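Side-chain contacts in vibralactone Cyclase (Boreostereum vibrans, PDB 6KD0), which probably catalyses the cyclization that forms the fused bicyclic beta-lactone of vibralactone, using an alpha/beta hydrolase fold: residues A[153-156]-A[157-161]; A[334-337]-A[338-341]; A[237-240]-A[241-245]. All coordinates share one frame; numbering follows the deposited sequence.

Interaction 1: A[153-156]-A[157-161]; sequences LKWA and AANAG
Two N-H groups of one residue grip the carbonyl oxygen of Trp-155: the backbone N of Asn-159 at 2.9 Å and the side-chain ND2 of the same residue at 3.0 Å from Trp-155 O. The backbone donor arrives almost in line with the C=O bond, while ND2 comes in well off that line, with a C=O...N angle of 123°, and keeps the oxygen close to its own amide plane. Asn-159 is the first residue past the helix to leave helical backbone angles, and its side chain folds back over the last turn. CG stands beside its backbone N (chi1 -66°), which turns the amide toward the preceding turn, where the indole lies. The Trp-155 ring has its own CG anti to the backbone N and lies along the helix with Asn-159 over part of one face. ND2 sits 3.2 Å from Trp-155 CD1, over the pyrrole side and toward the rim, and the amide and ring planes are only 26° apart. Asn-159 CB adds a CH-pi contact over the six-membered ring, 4.2 Å from its centroid. The amide is thus fixed in rotation by its bond to the carbonyl and by the flat surface beneath it. Just before it, Ala-157 N and Ala-158 N still make ordinary helical bonds to Leu-153 O and Lys-154 O. This is the C-terminal end of helix 144-158: Leu-153 and Ala-156 pack on Tyr-99 of strand 97-101, Leu-153 and Ala-157 on Phe-171 of strand 171-176, and the Trp-155 ring meets Tyr-69 of strand 64-73.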
# COMPACT_ATOMS: atom_id res chain seq x y z
N LEU A 153 5.08 11.96 5.61
CA LEU A 153 5.93 11.10 6.44
C LEU A 153 6.81 11.95 7.34
O LEU A 153 6.98 11.65 8.53
CB LEU A 153 6.78 10.20 5.54
CG LEU A 153 7.65 9.14 6.24
CD1 LEU A 153 6.76 8.12 6.96
CD2 LEU A 153 8.59 8.43 5.25
N LYS A 154 7.34 13.05 6.79
CA LYS A 154 8.15 13.96 7.59
C LYS A 154 7.31 14.62 8.67
O LYS A 154 7.75 14.72 9.83
CB LYS A 154 8.79 15.03 6.70
CG LYS A 154 9.95 14.54 5.85
CD LYS A 154 10.55 15.70 5.03
CE LYS A 154 11.33 16.65 5.93
NZ LYS A 154 11.87 17.83 5.17
N TRP A 155 6.10 15.05 8.32
CA TRP A 155 5.23 15.68 9.29
C TRP A 155 4.91 14.72 10.43
O TRP A 155 4.99 15.10 11.61
CB TRP A 155 3.94 16.15 8.62
CG TRP A 155 3.01 16.82 9.58
CD1 TRP A 155 2.98 18.14 9.90
CD2 TRP A 155 2.00 16.18 10.38
NE1 TRP A 155 2.01 18.38 10.84
CE2 TRP A 155 1.40 17.19 11.16
CE3 TRP A 155 1.56 14.87 10.52
CZ2 TRP A 155 0.36 16.93 12.06
CZ3 TRP A 155 0.52 14.60 11.42
CH2 TRP A 155 -0.06 15.62 12.17
N ALA A 156 4.57 13.48 10.09
CA ALA A 156 4.19 12.50 11.11
C ALA A 156 5.35 12.18 12.03
O ALA A 156 5.17 12.05 13.24
CB ALA A 156 3.66 11.22 10.45
N ALA A 157 6.57 12.05 11.46
CA ALA A 157 7.75 11.82 12.29
C ALA A 157 7.98 13.00 13.24
O ALA A 157 8.20 12.81 14.44
CB ALA A 157 8.98 11.57 11.41
N ALA A 158 7.90 14.22 12.72
CA ALA A 158 8.31 15.36 13.55
C ALA A 158 7.24 15.75 14.57
O ALA A 158 7.56 16.30 15.63
CB ALA A 158 8.66 16.54 12.66
N ASN A 159 5.97 15.50 14.26
CA ASN A 159 4.86 15.94 15.07
C ASN A 159 4.19 14.78 15.79
O ASN A 159 3.08 14.93 16.28
CB ASN A 159 3.85 16.68 14.21
CG ASN A 159 4.41 17.98 13.66
OD1 ASN A 159 4.44 19.00 14.35
ND2 ASN A 159 4.90 17.94 12.41
N ALA A 160 4.87 13.63 15.85
CA ALA A 160 4.27 12.43 16.44
C ALA A 160 3.68 12.70 17.81
O ALA A 160 2.55 12.28 18.10
CB ALA A 160 5.31 11.31 16.53
N GLY A 161 4.42 13.40 18.67
CA GLY A 161 3.98 13.56 20.05
C GLY A 161 2.64 14.24 20.18
O GLY A 161 1.89 13.97 21.12

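Interaction 2: A[334-337]-A[338-341]; sequences MSWL and FSKT
Trp-336 extends its CG anti to the backbone N (chi1 171°), and Lys-340, bent at its last torsion (chi4 -61°), reaches back to meet the indole. Lys-340 CE lies 3.7 Å from Trp-336 CZ2, raised above the ring plane and displaced toward the rim, while NZ continues to a salt bridge with Glu-300. Arg-302 makes a cation-pi contact with the same indole; a serine in place of Trp-336 would probably deprive that arginine of its aromatic partner and leave Lys-340 CE without the ring it rests on. Ser-339 folds its OG, at chi1 76°, back to Trp-336 O, a short bond of 2.5 Å lying in the carbonyl plane on a lone pair. The Ser-339 N also bonds to Ser-335 O, and more weakly to Trp-336 O. Phe-338 donates its N to Met-334 O at 2.8 Å, and its ring, with CD2 4.5 Å from Met-334 CB, packs on Leu-98 and Val-172. Leu-337 O takes Lys-340 N at 3.2 Å and a water that also donates to Thr-341 OG1. What results is a helix C-terminus running into a type I beta turn, Phe-338 to Thr-341, where helix 321-338 ends against the central sheet of the alpha/beta hydrolase fold.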
# COMPACT_ATOMS: atom_id res chain seq x y z
N MET A 334 2.23 -6.46 10.07
CA MET A 334 2.46 -5.26 10.87
C MET A 334 2.98 -5.62 12.26
O MET A 334 3.90 -4.97 12.77
CB MET A 334 1.17 -4.46 10.99
CG MET A 334 0.72 -3.85 9.66
SD MET A 334 -0.83 -2.95 9.79
CE MET A 334 -0.84 -2.16 8.16
N SER A 335 2.35 -6.60 12.91
CA SER A 335 2.79 -6.99 14.25
C SER A 335 4.22 -7.48 14.23
O SER A 335 4.99 -7.18 15.15
CB SER A 335 1.86 -8.05 14.82
OG SER A 335 0.73 -7.42 15.36
N TRP A 336 4.61 -8.24 13.20
CA TRP A 336 5.99 -8.67 13.05
C TRP A 336 6.92 -7.47 12.98
O TRP A 336 7.90 -7.38 13.73
CB TRP A 336 6.15 -9.55 11.82
CG TRP A 336 7.58 -9.87 11.48
CD1 TRP A 336 8.49 -10.52 12.27
CD2 TRP A 336 8.26 -9.52 10.27
NE1 TRP A 336 9.70 -10.61 11.62
CE2 TRP A 336 9.59 -10.01 10.39
CE3 TRP A 336 7.88 -8.86 9.10
CZ2 TRP A 336 10.54 -9.84 9.38
CZ3 TRP A 336 8.82 -8.69 8.10
CH2 TRP A 336 10.14 -9.19 8.24
N LEU A 337 6.59 -6.51 12.11
CA LEU A 337 7.44 -5.33 11.97
C LEU A 337 7.53 -4.54 13.28
O LEU A 337 8.62 -4.10 13.67
CB LEU A 337 6.92 -4.46 10.84
CG LEU A 337 6.99 -5.13 9.47
CD1 LEU A 337 6.23 -4.29 8.41
CD2 LEU A 337 8.44 -5.34 9.05
N PHE A 338 6.41 -4.35 13.96
CA PHE A 338 6.44 -3.62 15.22
C PHE A 338 7.15 -4.41 16.32
O PHE A 338 7.64 -3.80 17.28
CB PHE A 338 5.02 -3.24 15.64
CG PHE A 338 4.47 -2.02 14.93
CD1 PHE A 338 5.07 -0.78 15.06
CD2 PHE A 338 3.34 -2.13 14.14
CE1 PHE A 338 4.56 0.33 14.42
CE2 PHE A 338 2.82 -1.01 13.49
CZ PHE A 338 3.43 0.21 13.63
N SER A 339 7.24 -5.73 16.19
CA SER A 339 7.94 -6.53 17.19
C SER A 339 9.44 -6.30 17.18
O SER A 339 10.13 -6.77 18.09
CB SER A 339 7.67 -8.02 17.00
OG SER A 339 8.42 -8.52 15.90
N LYS A 340 9.96 -5.59 16.18
CA LYS A 340 11.38 -5.26 16.15
C LYS A 340 11.74 -4.08 17.04
O LYS A 340 12.93 -3.82 17.25
CB LYS A 340 11.80 -5.02 14.70
CG LYS A 340 11.50 -6.24 13.85
CD LYS A 340 12.26 -6.26 12.54
CE LYS A 340 12.21 -7.65 11.91
NZ LYS A 340 12.85 -8.68 12.78
N THR A 341 10.74 -3.38 17.58
CA THR A 341 10.94 -2.39 18.65
C THR A 341 9.85 -2.61 19.69
O THR A 341 8.98 -1.75 19.89
CB THR A 341 10.91 -0.96 18.11
OG1 THR A 341 9.76 -0.79 17.28
CG2 THR A 341 12.16 -0.66 17.31
O HOH W 1 9.35 -1.54 14.68

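Interaction 3: A[237-240]-A[241-245]; sequences LSKK and EVYWF
A capping box starts helix 239-249, with Ser-238 at the N-cap and Glu-241 three residues on. Ser-238 OG, held between its own N and carbonyl carbon (chi1 65°), accepts from Glu-241 N at 3.1 Å. In return, Glu-241 OE2 takes Ser-238 N at 2.9 Å through its anti lone pair, the N-H...O angle being 157°. The extended glutamate chain lies alongside the serine, CG 3.3 Å from Ser-238 OG. Its other oxygen, OE1, forms a salt bridge with Arg-38 of helix 35-54, so the two carboxylate oxygens serve different partners. Just before the cap, Leu-237 turns its branched end under the first turn: CD2 meets Val-242 CG2 at 3.7 Å, and CD1 touches Glu-241 CB. The same leucine also packs on Asp-281, a member of the likely Ser-His-Asp triad. On another side of the helix, Lys-239 runs past Tyr-243, its CE 3.8 Å from Tyr-243 CE1. A bend at chi4 sets NZ 4.4 Å from the centroid of the Tyr-243 ring, 28° off the normal, an off-centre cation-pi contact; Glu-229 is only a weak, long ion partner. Chemically, the box gives acceptors to Glu-241 N, in the first turn, and to the N-H of the N-cap residue, neither of which has a preceding helical carbonyl, and a negative carboxylate at this helix start would be expected to suit the dipole, while its bridge to Arg-38 ties the cap to helix 35-54.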
# COMPACT_ATOMS: atom_id res chain seq x y z
N LEU A 237 -7.92 -6.03 -12.64
CA LEU A 237 -6.80 -5.26 -13.17
C LEU A 237 -6.24 -5.92 -14.41
O LEU A 237 -5.63 -7.00 -14.33
CB LEU A 237 -5.70 -5.08 -12.12
CG LEU A 237 -4.51 -4.25 -12.62
CD1 LEU A 237 -4.93 -2.80 -12.93
CD2 LEU A 237 -3.35 -4.27 -11.60
N SER A 238 -6.43 -5.30 -15.57
CA SER A 238 -5.90 -5.79 -16.83
C SER A 238 -4.59 -5.07 -17.14
O SER A 238 -4.28 -4.03 -16.56
CB SER A 238 -6.93 -5.57 -17.94
OG SER A 238 -7.14 -4.18 -18.16
N LYS A 239 -3.80 -5.68 -18.03
CA LYS A 239 -2.62 -5.01 -18.59
C LYS A 239 -2.98 -3.66 -19.20
O LYS A 239 -2.28 -2.66 -19.01
CB LYS A 239 -1.98 -5.92 -19.65
CG LYS A 239 -0.92 -5.23 -20.49
CD LYS A 239 -0.23 -6.24 -21.41
CE LYS A 239 1.03 -5.66 -22.02
NZ LYS A 239 0.78 -4.98 -23.32
N LYS A 240 -4.07 -3.63 -19.96
CA LYS A 240 -4.53 -2.37 -20.52
C LYS A 240 -4.70 -1.30 -19.44
O LYS A 240 -4.32 -0.14 -19.64
CB LYS A 240 -5.84 -2.61 -21.27
CG LYS A 240 -6.44 -1.38 -21.93
CD LYS A 240 -7.71 -1.74 -22.69
CE LYS A 240 -8.29 -0.52 -23.38
NZ LYS A 240 -9.51 -0.84 -24.18
N GLU A 241 -5.28 -1.68 -18.30
CA GLU A 241 -5.51 -0.73 -17.21
C GLU A 241 -4.20 -0.30 -16.57
O GLU A 241 -4.03 0.88 -16.20
CB GLU A 241 -6.44 -1.36 -16.16
CG GLU A 241 -7.90 -1.43 -16.58
CD GLU A 241 -8.78 -2.17 -15.57
OE1 GLU A 241 -9.86 -1.66 -15.22
OE2 GLU A 241 -8.38 -3.26 -15.13
N VAL A 242 -3.26 -1.24 -16.42
CA VAL A 242 -1.93 -0.90 -15.90
C VAL A 242 -1.29 0.18 -16.76
O VAL A 242 -0.81 1.22 -16.26
CB VAL A 242 -1.07 -2.17 -15.81
CG1 VAL A 242 0.40 -1.81 -15.58
CG2 VAL A 242 -1.59 -3.07 -14.67
N TYR A 243 -1.27 -0.04 -18.08
CA TYR A 243 -0.69 0.94 -18.99
C TYR A 243 -1.43 2.27 -18.93
O TYR A 243 -0.82 3.35 -19.02
CB TYR A 243 -0.69 0.39 -20.42
CG TYR A 243 0.50 -0.50 -20.73
CD1 TYR A 243 0.76 -1.62 -19.95
CD2 TYR A 243 1.36 -0.21 -21.78
CE1 TYR A 243 1.86 -2.44 -20.21
CE2 TYR A 243 2.45 -1.03 -22.06
CZ TYR A 243 2.69 -2.14 -21.28
OH TYR A 243 3.77 -2.96 -21.54
N TRP A 244 -2.76 2.23 -18.76
CA TRP A 244 -3.51 3.48 -18.70
C TRP A 244 -3.16 4.28 -17.44
O TRP A 244 -3.00 5.50 -17.50
CB TRP A 244 -5.01 3.18 -18.79
CG TRP A 244 -5.93 4.37 -18.80
CD1 TRP A 244 -6.06 5.31 -19.79
CD2 TRP A 244 -6.88 4.72 -17.79
NE1 TRP A 244 -7.03 6.23 -19.44
CE2 TRP A 244 -7.54 5.89 -18.22
CE3 TRP A 244 -7.22 4.16 -16.55
CZ2 TRP A 244 -8.54 6.50 -17.46
CZ3 TRP A 244 -8.21 4.76 -15.80
CH2 TRP A 244 -8.86 5.92 -16.26
N PHE A 245 -3.04 3.60 -16.29
CA PHE A 245 -2.68 4.31 -15.06
C PHE A 245 -1.27 4.89 -15.15
O PHE A 245 -1.01 6.00 -14.65
CB PHE A 245 -2.82 3.38 -13.84
CG PHE A 245 -4.25 3.18 -13.38
CD1 PHE A 245 -5.00 4.25 -12.90
CD2 PHE A 245 -4.82 1.91 -13.38
CE1 PHE A 245 -6.32 4.05 -12.47
CE2 PHE A 245 -6.13 1.72 -12.95
CZ PHE A 245 -6.88 2.79 -12.50

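Overall arrangement
All three contacts are local ones at helix ends: interactions 1 and 2 finish helices 144-158 and 321-338, whereas interaction 3 begins helix 239-249. Interactions 1 and 2 have centres about 19 Å apart and nearest atoms about 11 Å apart; both helices pack on strands 97-101 and 171-176 of the central sheet. Interaction 3 lies across the centre of the chain from both, its centre about 35 Å from that of interaction 1 and about 34 Å from that of interaction 2. Of the three, interaction 3 alone touches the probable Ser-177, His-311, Asp-281 triad, where Leu-237 meets Asp-281; Met-334 of interaction 2 comes near the likely nucleophile elbow without touching it.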